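Local coordinates for glyoxylate reductase (Paecilomyces sp. J18, PDB 3WNV), which catalyses the reduction of glyoxylate to glycolate, probably using a nicotinamide cofactor, as is usual in the D-isomer specific 2-hydroxyacid dehydrogenase family, at residues A6-I9 and G10-H14; I59-H63 and T64-D68; D95-E99 and A100-I104; Y182-R185 and N186-P190; H223-E227 and K228-K232. All coordinates share one frame; numbering follows the deposited sequence.

In the fold
Contacts 1, 2 and 3 belong to the five-stranded parallel sheet domain, contacts 4 and 5 to the seven-stranded nucleotide-binding domain. Contact 1 is the most buried, largely a meeting of aliphatic branches, and it touches contact 2 where Ile9 packs on Thr64; that neighbour relies instead on a hydroxyl and a shared carbonyl. Contacts 2, 3 and 5 each lie at a helix end: a glycine with positive phi follows the short helices in the first two, whereas a glycine precedes the helix in contact 5. Contact 4 lies at the surface after strand 179-183, about 21 Å from contact 5 between centres, with one buried tyrosine among residues that are mostly polar and wholly or partly exposed.

Contact 1 (A6-I9 and G10-H14); sequences ALLI and GDIVH
Leu8, near the end of strand 5-9, reaches forward to Ile12, four residues on, and the two aliphatic side chains close the bend by which the chain leaves the sheet. From its CB, directed toward the following loop, Leu8 leads to CG with that atom opposite the backbone N (chi1 164°), and CG comes to rest 3.6 Å from Gly10 O. Beyond it the branches divide. CD1 lies 3.7 Å from Ile12 CG1 and nearly as near to Ile12 CD1; CD2 is 3.8 Å from Gly10 O and 3.9 Å from Ile12 CD1. The end of Ile12 is thus met by both methyls of the leucine, the side chains crossing obliquely. Branched apolar residues suit a place that is also walled by Trp19 of helix 16-21 and Tyr55 of strand 51-57.

The bend itself depends on Gly10. Its phi is 85°, and a beta carbon there would lie 2.5 Å from Ile9 O, a clash that glycine avoids. A water donates to both Ile9 O, at 2.9 Å, and Asp11 O, at 3.0 Å, joining carbonyls on the two arms of the bend, while the side chain of Asp11 starts away from the strand, and the residue is exposed. A strand giving way to a loop at its carboxyl end, before a helix, is characteristic of the parallel alpha/beta, flavodoxin-like domain of this dehydrogenase family.

Contact 2 (I59-H63 and T64-D68); sequences ISTKH and TGPFD
In a weakly bonded helical turn, about 61-64, Thr61 meets Thr64 and Gly65, the glycine being the first residue to leave the turn before the chain runs on toward helix 69-74. Thr61 O accepts two backbone hydrogen bonds: Thr64 N stands 3.2 Å away, well above the carbonyl plane, and Gly65 N lies 2.7 Å away, tilted only slightly from it. Gly65 has phi 74°, easily reached without a side chain, and this turns the chain out of the helix. Over the turn the methyl of Thr61 fits against the backbone, CG2 being 3.6 Å from Gly65 C, while its hydroxyl is bonded to Asn58 O.

Thr64 carries most of the side-chain chemistry. With chi1 at 62° its OG1 sits between the backbone N and the carbonyl carbon, from where it donates to Gly65 O at 2.7 Å, in the carbonyl plane and on a lone pair. A water donates to the same OG1 and to Ser60 OG, 3.0 and 2.9 Å away; Ser60 OG is also bonded to Ser57 O. The edge of the Phe67 ring faces OG1 in plane, and CG2 of Thr64 packs on Ile9. A valine at Thr64 would probably leave Gly65 O and the water without their hydroxyl mate and weaken the hold on the turn.

Farther on, Asp68 caps helix 69-74 through Leu71 N and is salt-bridged to Arg36, which also bonds Thr64 O and Pro66 O. One threonine hydroxyl, used as donor and as acceptor, therefore ties the carbonyl of Gly65 to a water that also donates to Ser60 OG.

Contact 3 (D95-E99 and A100-I104); sequences DAATE and AGIAI
Ala97 and Ile102 meet at the end of helix 94-99, where the backbone bonds form a Schellman motif. Ile102 N donates to Ala97 O at 2.8 Å with a fairly straight N-H...O angle of 162°, and inside this loop Gly101 N reaches Thr98 O at 2.9 Å, from well above the carbonyl plane. Gly101 is the C-prime residue; its phi of 73° is comfortable for a residue lacking a beta carbon. One residue earlier, Ala100 N keeps a regular helical bond to Ala96 O, 3.0 Å long, and makes a second, weak one to Ala97 O.

Apolar contacts centre on the small methyl of Ala97, whose CB is 4.1 Å from Ile102 CB. Ile104 holds CG1 beside its backbone N (chi1 -52°), which brings CD1 to 3.9 Å from Ala97 CB, so two isoleucines of the returning chain can come close to the helix.

The polar side chains look elsewhere: Glu99 is salt-bridged to Arg69, and Thr98 OG1 is bonded to Gln327 and Val94 O.

The whole forms the connection from the helix to the second strand of the beta-alpha-beta unit 81-85, 94-99, 103-105. Ile72 of helix 69-74 lies against Ala97 and Ala100, while Ile102 and Ile104 both pack on Ile82 of strand 81-85.

Contact 4 (Y182-R185 and N186-P190); sequences YHNR and NKLPP
Tyr182 spans the bend after strand 179-183, and its hydroxyl end makes the tight part of the contact. Its CG stands between the backbone N and the carbonyl carbon (chi1 83°), which directs the ring to Leu188. Leu188 N donates to Tyr182 OH at 2.9 Å, the N-H...O angle being 161°, and lies at the ring edge near its plane. The same hydroxyl is bonded to Glu193, which also holds Lys187 in a salt bridge. Lys187 crosses the tyrosine at about a right angle, its CG 3.6 Å from OH. Asn184 CG lies at the ring edge, in its plane; ND2 is 3.8 Å from Leu188 CD1. A phenylalanine in place of Tyr182 would probably leave Leu188 N without its acceptor and the returning loop less firmly held.

The outer side is looser and wetter. A water accepts from Asn184 ND2 and donates to Asn186 O, both at 2.8 Å. Arg185 and Asn186 are exposed; Arg185 CG merely passes 3.7 Å from Asn186 OD1.

Asn184 OD1 is bonded to Met162 N, within a glycine-rich turn that fits the GxGxxG pattern. This pairing of that turn with the loop after the second strand of the nucleotide-binding sheet, 179-183, is characteristic of Rossmann-type dinucleotide-binding domains, where the loop commonly lies near the cofactor's adenosine.

Contact 5 (H223-E227 and K228-K232); sequences HIIGE and KELAK
Glu229 folds back from the first turn of helix 227-232 over the preceding loop, so that its chain lies beside Ile224 O and Gly226 N, with His223 joined through water. His223 O and Glu229 OE1 both receive a hydrogen bond from one molecule, 2.6 and 3.2 Å away. Ile224 comes closer. Its O lies 3.3 Å from Glu229 CG, and a second water joins it to Glu229 OE2, the latter bond weak. Ile225 turns to the apolar side, where its CG2 touches Leu230 CD2 at 3.8 Å, the two side chains crossing at about a right angle.

Gly226 is the N-cap. Its N donates to Glu229 OE1 at 2.8 Å, approaching on the anti side and 29° out of the carboxylate plane; the bend at chi2 (71°) carries the carboxylate there. This is the half of a capping box that the third helical residue supplies, since glycine has no side chain to give the other. A carboxylate suits the place, because its charge would probably also be favoured by the helix amino end. Gly226 O then starts the helical pattern, accepting from Leu230 N at 3.0 Å with an N-H...O angle of 164°. Glu227 continues it, its O taking Ala231 N at 3.0 Å, while its side chain is salt-bridged to Arg255.

Ile225 rests on Phe211 and Leu213 of strand 210-213, and Leu230 on Ala252 and Ala256 of helix 250-259. On another flank Glu229 touches Phe201 and Leu205 of helix 201-207.

Contact 1 (A6-I9 and G10-H14)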
# COMPACT_ATOMS: atom_id res chain seq x y z
N ALA A 6 -25.66 -7.31 -4.37
CA ALA A 6 -24.30 -6.86 -4.11
C ALA A 6 -24.33 -5.48 -3.44
O ALA A 6 -25.15 -4.64 -3.78
CB ALA A 6 -23.48 -6.80 -5.38
N LEU A 7 -23.42 -5.23 -2.50
CA LEU A 7 -23.44 -3.97 -1.77
C LEU A 7 -22.14 -3.22 -1.99
O LEU A 7 -21.04 -3.77 -1.78
CB LEU A 7 -23.63 -4.24 -0.27
CG LEU A 7 -23.43 -3.03 0.64
CD1 LEU A 7 -24.52 -1.99 0.38
CD2 LEU A 7 -23.47 -3.48 2.12
N LEU A 8 -22.25 -1.97 -2.40
CA LEU A 8 -21.06 -1.15 -2.65
C LEU A 8 -20.82 -0.25 -1.43
O LEU A 8 -21.72 0.50 -1.05
CB LEU A 8 -21.35 -0.24 -3.86
CG LEU A 8 -20.36 0.95 -4.00
CD1 LEU A 8 -18.87 0.55 -4.06
CD2 LEU A 8 -20.70 1.82 -5.25
N ILE A 9 -19.65 -0.35 -0.81
CA ILE A 9 -19.29 0.53 0.30
C ILE A 9 -18.43 1.65 -0.26
O ILE A 9 -17.40 1.38 -0.86
CB ILE A 9 -18.41 -0.15 1.38
CG1 ILE A 9 -18.99 -1.51 1.85
CG2 ILE A 9 -18.24 0.81 2.58
CD1 ILE A 9 -20.33 -1.44 2.49
N GLY A 10 -18.83 2.90 -0.08
CA GLY A 10 -18.00 3.98 -0.56
C GLY A 10 -18.28 4.27 -2.03
O GLY A 10 -19.41 4.07 -2.48
N ASP A 11 -17.27 4.74 -2.75
CA ASP A 11 -17.47 5.27 -4.10
C ASP A 11 -16.79 4.38 -5.13
O ASP A 11 -15.77 3.73 -4.85
CB ASP A 11 -16.83 6.66 -4.25
CG ASP A 11 -17.41 7.71 -3.29
OD1 ASP A 11 -18.60 7.62 -2.91
OD2 ASP A 11 -16.64 8.64 -2.94
N ILE A 12 -17.34 4.40 -6.35
CA ILE A 12 -16.65 3.91 -7.53
C ILE A 12 -16.52 5.12 -8.47
O ILE A 12 -17.51 5.77 -8.80
CB ILE A 12 -17.39 2.70 -8.18
CG1 ILE A 12 -17.21 1.44 -7.29
CG2 ILE A 12 -16.94 2.46 -9.59
CD1 ILE A 12 -18.07 0.22 -7.72
N VAL A 13 -15.28 5.43 -8.82
CA VAL A 13 -14.95 6.69 -9.49
C VAL A 13 -14.90 6.51 -10.98
O VAL A 13 -15.44 7.33 -11.74
CB VAL A 13 -13.59 7.22 -9.03
CG1 VAL A 13 -13.29 8.56 -9.71
CG2 VAL A 13 -13.52 7.33 -7.50
N HIS A 14 -14.27 5.43 -11.44
CA HIS A 14 -13.95 5.31 -12.86
C HIS A 14 -14.75 4.25 -13.58
O HIS A 14 -14.80 4.27 -14.81
CB HIS A 14 -12.47 5.00 -13.07
CG HIS A 14 -11.56 5.95 -12.38
ND1 HIS A 14 -11.32 7.22 -12.87
CD2 HIS A 14 -10.84 5.84 -11.24
CE1 HIS A 14 -10.47 7.84 -12.05
NE2 HIS A 14 -10.18 7.03 -11.05
O HOH W 1 -15.13 2.07 -2.49

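Contact 2 (I59-H63 and T64-D68)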
# COMPACT_ATOMS: atom_id res chain seq x y z
N ILE A 59 -10.02 3.42 0.74
CA ILE A 59 -10.58 4.72 1.07
C ILE A 59 -11.90 4.64 1.84
O ILE A 59 -12.16 5.48 2.73
CB ILE A 59 -10.75 5.59 -0.21
CG1 ILE A 59 -9.37 6.00 -0.71
CG2 ILE A 59 -11.54 6.80 0.06
CD1 ILE A 59 -9.41 6.63 -2.08
N SER A 60 -12.74 3.64 1.52
CA SER A 60 -14.08 3.51 2.10
C SER A 60 -14.07 3.18 3.60
O SER A 60 -15.12 3.23 4.25
CB SER A 60 -14.92 2.45 1.36
OG SER A 60 -14.40 1.11 1.55
N THR A 61 -12.89 2.87 4.13
CA THR A 61 -12.72 2.60 5.56
C THR A 61 -13.24 3.80 6.38
O THR A 61 -13.75 3.66 7.49
CB THR A 61 -11.25 2.33 5.87
OG1 THR A 61 -10.79 1.27 5.03
CG2 THR A 61 -11.08 1.84 7.32
N LYS A 62 -13.15 4.99 5.81
CA LYS A 62 -13.63 6.17 6.53
C LYS A 62 -15.14 6.12 6.72
O LYS A 62 -15.67 6.82 7.56
CB LYS A 62 -13.22 7.47 5.81
CG LYS A 62 -13.94 7.72 4.49
CD LYS A 62 -13.23 8.84 3.72
CE LYS A 62 -14.08 9.33 2.57
NZ LYS A 62 -13.94 10.80 2.38
N HIS A 63 -15.84 5.30 5.94
CA HIS A 63 -17.30 5.28 6.11
C HIS A 63 -17.76 4.18 7.05
O HIS A 63 -18.88 4.23 7.55
CB HIS A 63 -18.02 5.13 4.77
CG HIS A 63 -17.63 6.15 3.74
ND1 HIS A 63 -17.96 7.49 3.85
CD2 HIS A 63 -16.97 6.03 2.56
CE1 HIS A 63 -17.50 8.15 2.80
NE2 HIS A 63 -16.89 7.29 2.01
N THR A 64 -16.93 3.17 7.29
CA THR A 64 -17.40 2.06 8.10
C THR A 64 -16.45 1.70 9.23
O THR A 64 -16.80 0.89 10.09
CB THR A 64 -17.57 0.79 7.24
OG1 THR A 64 -16.29 0.44 6.72
CG2 THR A 64 -18.56 1.03 6.07
N GLY A 65 -15.24 2.26 9.21
CA GLY A 65 -14.18 1.72 10.05
C GLY A 65 -13.71 0.42 9.41
O GLY A 65 -14.25 -0.01 8.39
N PRO A 66 -12.70 -0.23 10.01
CA PRO A 66 -12.17 -1.44 9.39
C PRO A 66 -13.18 -2.58 9.41
O PRO A 66 -14.06 -2.68 10.28
CB PRO A 66 -10.96 -1.79 10.29
CG PRO A 66 -11.21 -1.05 11.56
CD PRO A 66 -11.93 0.20 11.19
N PHE A 67 -12.97 -3.49 8.46
CA PHE A 67 -13.68 -4.74 8.45
C PHE A 67 -12.92 -5.69 9.36
O PHE A 67 -12.41 -6.75 8.95
CB PHE A 67 -13.80 -5.25 7.01
CG PHE A 67 -15.04 -4.76 6.30
CD1 PHE A 67 -15.38 -3.41 6.31
CD2 PHE A 67 -15.85 -5.64 5.60
CE1 PHE A 67 -16.52 -2.95 5.66
CE2 PHE A 67 -17.00 -5.18 4.93
CZ PHE A 67 -17.33 -3.83 4.98
N ASP A 68 -12.88 -5.30 10.63
CA ASP A 68 -12.28 -6.14 11.69
C ASP A 68 -13.22 -7.23 12.20
O ASP A 68 -14.33 -7.41 11.68
CB ASP A 68 -11.79 -5.27 12.85
CG ASP A 68 -12.88 -4.36 13.41
OD1 ASP A 68 -14.09 -4.59 13.18
OD2 ASP A 68 -12.51 -3.40 14.12
O HOH W 2 -14.97 -0.16 4.15

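Contact 3 (D95-E99 and A100-I104)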
# COMPACT_ATOMS: atom_id res chain seq x y z
N ASP A 95 -8.72 -13.77 8.82
CA ASP A 95 -9.15 -14.95 9.55
C ASP A 95 -10.60 -14.87 10.05
O ASP A 95 -11.34 -15.87 10.01
CB ASP A 95 -8.20 -15.24 10.73
CG ASP A 95 -6.82 -15.68 10.26
OD1 ASP A 95 -6.66 -15.97 9.05
OD2 ASP A 95 -5.89 -15.75 11.09
N ALA A 96 -11.02 -13.70 10.55
CA ALA A 96 -12.45 -13.58 10.94
C ALA A 96 -13.38 -13.86 9.75
O ALA A 96 -14.41 -14.56 9.88
CB ALA A 96 -12.75 -12.19 11.57
N ALA A 97 -13.00 -13.34 8.58
CA ALA A 97 -13.77 -13.61 7.37
C ALA A 97 -13.84 -15.09 7.02
O ALA A 97 -14.91 -15.62 6.70
CB ALA A 97 -13.22 -12.81 6.19
N THR A 98 -12.70 -15.77 7.09
CA THR A 98 -12.64 -17.21 6.79
C THR A 98 -13.61 -17.95 7.72
O THR A 98 -14.40 -18.80 7.27
CB THR A 98 -11.20 -17.73 6.97
OG1 THR A 98 -10.36 -17.07 6.01
CG2 THR A 98 -11.13 -19.25 6.79
N GLU A 99 -13.58 -17.59 9.00
CA GLU A 99 -14.46 -18.22 9.98
C GLU A 99 -15.95 -18.01 9.69
O GLU A 99 -16.80 -18.87 9.99
CB GLU A 99 -14.13 -17.71 11.38
CG GLU A 99 -12.78 -18.12 11.87
CD GLU A 99 -12.46 -17.45 13.19
OE1 GLU A 99 -13.41 -16.93 13.82
OE2 GLU A 99 -11.26 -17.43 13.58
N ALA A 100 -16.27 -16.84 9.11
CA ALA A 100 -17.63 -16.51 8.75
C ALA A 100 -17.98 -17.05 7.36
O ALA A 100 -19.09 -16.81 6.87
CB ALA A 100 -17.85 -14.99 8.84
N GLY A 101 -17.09 -17.81 6.74
CA GLY A 101 -17.39 -18.34 5.41
C GLY A 101 -17.34 -17.29 4.29
O GLY A 101 -18.04 -17.40 3.28
N ILE A 102 -16.50 -16.28 4.45
CA ILE A 102 -16.38 -15.20 3.45
C ILE A 102 -15.01 -15.24 2.75
O ILE A 102 -13.97 -15.28 3.41
CB ILE A 102 -16.56 -13.81 4.12
CG1 ILE A 102 -17.89 -13.73 4.86
CG2 ILE A 102 -16.38 -12.67 3.11
CD1 ILE A 102 -18.01 -12.48 5.72
N ALA A 103 -15.02 -15.23 1.42
CA ALA A 103 -13.80 -15.19 0.61
C ALA A 103 -13.47 -13.76 0.29
O ALA A 103 -14.38 -12.97 0.00
CB ALA A 103 -13.97 -16.01 -0.66
N ILE A 104 -12.18 -13.40 0.33
CA ILE A 104 -11.75 -12.03 0.11
C ILE A 104 -10.82 -11.97 -1.10
O ILE A 104 -9.93 -12.81 -1.24
CB ILE A 104 -10.90 -11.54 1.30
CG1 ILE A 104 -11.64 -11.79 2.62
CG2 ILE A 104 -10.50 -10.08 1.15
CD1 ILE A 104 -12.70 -10.77 2.94

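Contact 4 (Y182-R185 and N186-P190)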
# COMPACT_ATOMS: atom_id res chain seq x y z
N TYR A 182 18.07 -7.94 -1.80
CA TYR A 182 16.77 -8.04 -1.14
C TYR A 182 16.75 -9.09 -0.06
O TYR A 182 17.55 -10.03 -0.04
CB TYR A 182 15.67 -8.36 -2.16
CG TYR A 182 15.57 -9.84 -2.48
CD1 TYR A 182 16.47 -10.45 -3.37
CD2 TYR A 182 14.58 -10.64 -1.91
CE1 TYR A 182 16.39 -11.84 -3.67
CE2 TYR A 182 14.49 -12.01 -2.22
CZ TYR A 182 15.39 -12.59 -3.10
OH TYR A 182 15.27 -13.94 -3.39
N HIS A 183 15.78 -8.94 0.83
CA HIS A 183 15.51 -9.96 1.84
C HIS A 183 14.01 -10.22 1.95
O HIS A 183 13.21 -9.29 2.15
CB HIS A 183 16.05 -9.57 3.21
CG HIS A 183 15.73 -10.59 4.27
ND1 HIS A 183 16.35 -11.82 4.31
CD2 HIS A 183 14.79 -10.61 5.25
CE1 HIS A 183 15.84 -12.53 5.32
NE2 HIS A 183 14.89 -11.83 5.89
N ASN A 184 13.65 -11.48 1.78
CA ASN A 184 12.31 -11.95 2.10
C ASN A 184 12.56 -13.05 3.11
O ASN A 184 13.67 -13.56 3.19
CB ASN A 184 11.65 -12.57 0.87
CG ASN A 184 11.19 -11.54 -0.12
OD1 ASN A 184 11.62 -10.36 -0.08
ND2 ASN A 184 10.29 -11.96 -1.02
N ARG A 185 11.53 -13.47 3.85
CA ARG A 185 11.71 -14.60 4.76
C ARG A 185 12.24 -15.83 4.00
O ARG A 185 13.11 -16.55 4.50
CB ARG A 185 10.39 -14.93 5.43
CG ARG A 185 10.28 -16.40 5.78
CD ARG A 185 9.08 -16.73 6.64
NE ARG A 185 7.86 -16.03 6.25
CZ ARG A 185 7.26 -15.10 6.99
NH1 ARG A 185 7.75 -14.73 8.17
NH2 ARG A 185 6.15 -14.53 6.54
N ASN A 186 11.77 -16.04 2.77
CA ASN A 186 12.32 -17.10 1.92
C ASN A 186 12.86 -16.57 0.60
O ASN A 186 12.25 -15.72 -0.03
CB ASN A 186 11.27 -18.18 1.64
CG ASN A 186 10.92 -19.00 2.88
OD1 ASN A 186 9.75 -19.05 3.29
ND2 ASN A 186 11.92 -19.59 3.50
N LYS A 187 14.00 -17.10 0.18
CA LYS A 187 14.57 -16.72 -1.10
C LYS A 187 13.53 -17.03 -2.21
O LYS A 187 12.84 -18.06 -2.16
CB LYS A 187 15.89 -17.46 -1.31
CG LYS A 187 16.68 -17.15 -2.57
CD LYS A 187 18.01 -17.88 -2.49
CE LYS A 187 18.67 -18.04 -3.83
NZ LYS A 187 19.08 -16.75 -4.42
N LEU A 188 13.37 -16.11 -3.15
CA LEU A 188 12.46 -16.29 -4.28
C LEU A 188 13.13 -17.19 -5.31
O LEU A 188 14.36 -17.18 -5.43
CB LEU A 188 12.13 -14.93 -4.88
CG LEU A 188 11.06 -14.11 -4.13
CD1 LEU A 188 11.00 -12.72 -4.63
CD2 LEU A 188 9.68 -14.76 -4.24
N PRO A 189 12.34 -17.93 -6.09
CA PRO A 189 12.92 -18.72 -7.18
C PRO A 189 13.46 -17.74 -8.23
O PRO A 189 13.04 -16.59 -8.23
CB PRO A 189 11.72 -19.53 -7.70
CG PRO A 189 10.52 -18.68 -7.39
CD PRO A 189 10.86 -17.95 -6.10
N PRO A 190 14.39 -18.17 -9.10
CA PRO A 190 15.21 -17.23 -9.89
C PRO A 190 14.43 -16.26 -10.79
O PRO A 190 14.83 -15.09 -10.90
CB PRO A 190 16.08 -18.16 -10.75
CG PRO A 190 16.14 -19.44 -9.94
CD PRO A 190 14.77 -19.57 -9.37
O HOH W 3 9.72 -14.74 -0.85

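Contact 5 (H223-E227 and K228-K232)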
# COMPACT_ATOMS: atom_id res chain seq x y z
N HIS A 223 6.57 -1.46 13.02
CA HIS A 223 7.90 -1.08 13.52
C HIS A 223 9.00 -2.11 13.26
O HIS A 223 9.99 -2.18 14.03
CB HIS A 223 7.84 -0.81 15.02
CG HIS A 223 7.05 0.40 15.40
ND1 HIS A 223 7.11 0.97 16.65
CD2 HIS A 223 6.21 1.19 14.67
CE1 HIS A 223 6.32 2.03 16.69
NE2 HIS A 223 5.77 2.18 15.50
N ILE A 224 8.87 -2.90 12.22
CA ILE A 224 9.97 -3.79 11.85
C ILE A 224 11.29 -3.02 11.64
O ILE A 224 12.37 -3.56 11.89
CB ILE A 224 9.62 -4.64 10.62
CG1 ILE A 224 10.60 -5.80 10.47
CG2 ILE A 224 9.49 -3.76 9.37
CD1 ILE A 224 10.17 -6.82 9.40
N ILE A 225 11.22 -1.76 11.20
CA ILE A 225 12.39 -0.86 11.23
C ILE A 225 12.24 0.09 12.43
O ILE A 225 11.49 1.04 12.39
CB ILE A 225 12.51 -0.07 9.89
CG1 ILE A 225 12.48 -1.05 8.71
CG2 ILE A 225 13.76 0.84 9.85
CD1 ILE A 225 13.69 -1.92 8.65
N GLY A 226 12.92 -0.22 13.53
CA GLY A 226 12.92 0.67 14.66
C GLY A 226 14.35 1.08 14.98
O GLY A 226 15.22 0.98 14.12
N GLU A 227 14.58 1.55 16.21
CA GLU A 227 15.89 2.12 16.58
C GLU A 227 17.02 1.18 16.29
O GLU A 227 18.07 1.59 15.76
CB GLU A 227 15.93 2.37 18.08
CG GLU A 227 15.27 3.61 18.56
CD GLU A 227 15.79 3.99 19.94
OE1 GLU A 227 16.78 3.36 20.37
OE2 GLU A 227 15.22 4.90 20.57
N LYS A 228 16.83 -0.08 16.68
CA LYS A 228 17.85 -1.12 16.54
C LYS A 228 18.25 -1.28 15.07
O LYS A 228 19.44 -1.36 14.74
CB LYS A 228 17.34 -2.49 17.05
CG LYS A 228 18.10 -3.08 18.25
CD LYS A 228 18.07 -4.63 18.23
CE LYS A 228 19.24 -5.23 17.41
NZ LYS A 228 20.61 -4.68 17.79
N GLU A 229 17.25 -1.33 14.18
CA GLU A 229 17.50 -1.53 12.77
C GLU A 229 18.14 -0.32 12.10
O GLU A 229 19.00 -0.46 11.23
CB GLU A 229 16.19 -1.88 12.05
CG GLU A 229 15.65 -3.28 12.42
CD GLU A 229 15.10 -3.35 13.83
OE1 GLU A 229 14.62 -2.31 14.37
OE2 GLU A 229 15.16 -4.46 14.41
N LEU A 230 17.72 0.88 12.49
CA LEU A 230 18.30 2.08 11.94
C LEU A 230 19.78 2.13 12.31
O LEU A 230 20.62 2.59 11.51
CB LEU A 230 17.59 3.32 12.51
CG LEU A 230 16.15 3.44 11.99
CD1 LEU A 230 15.37 4.44 12.82
CD2 LEU A 230 16.11 3.82 10.49
N ALA A 231 20.10 1.64 13.50
CA ALA A 231 21.46 1.75 13.99
C ALA A 231 22.37 0.79 13.23
O ALA A 231 23.57 1.04 13.12
CB ALA A 231 21.51 1.48 15.50
N LYS A 232 21.78 -0.28 12.68
CA LYS A 232 22.52 -1.20 11.83
C LYS A 232 22.77 -0.70 10.41
O LYS A 232 23.61 -1.26 9.71
CB LYS A 232 21.81 -2.55 11.75
CG LYS A 232 21.93 -3.39 13.00
CD LYS A 232 20.96 -4.58 12.94
CE LYS A 232 21.07 -5.41 14.20
NZ LYS A 232 20.11 -6.55 14.20
O HOH W 4 11.80 -2.90 15.80
O HOH W 5 12.64 -5.62 13.63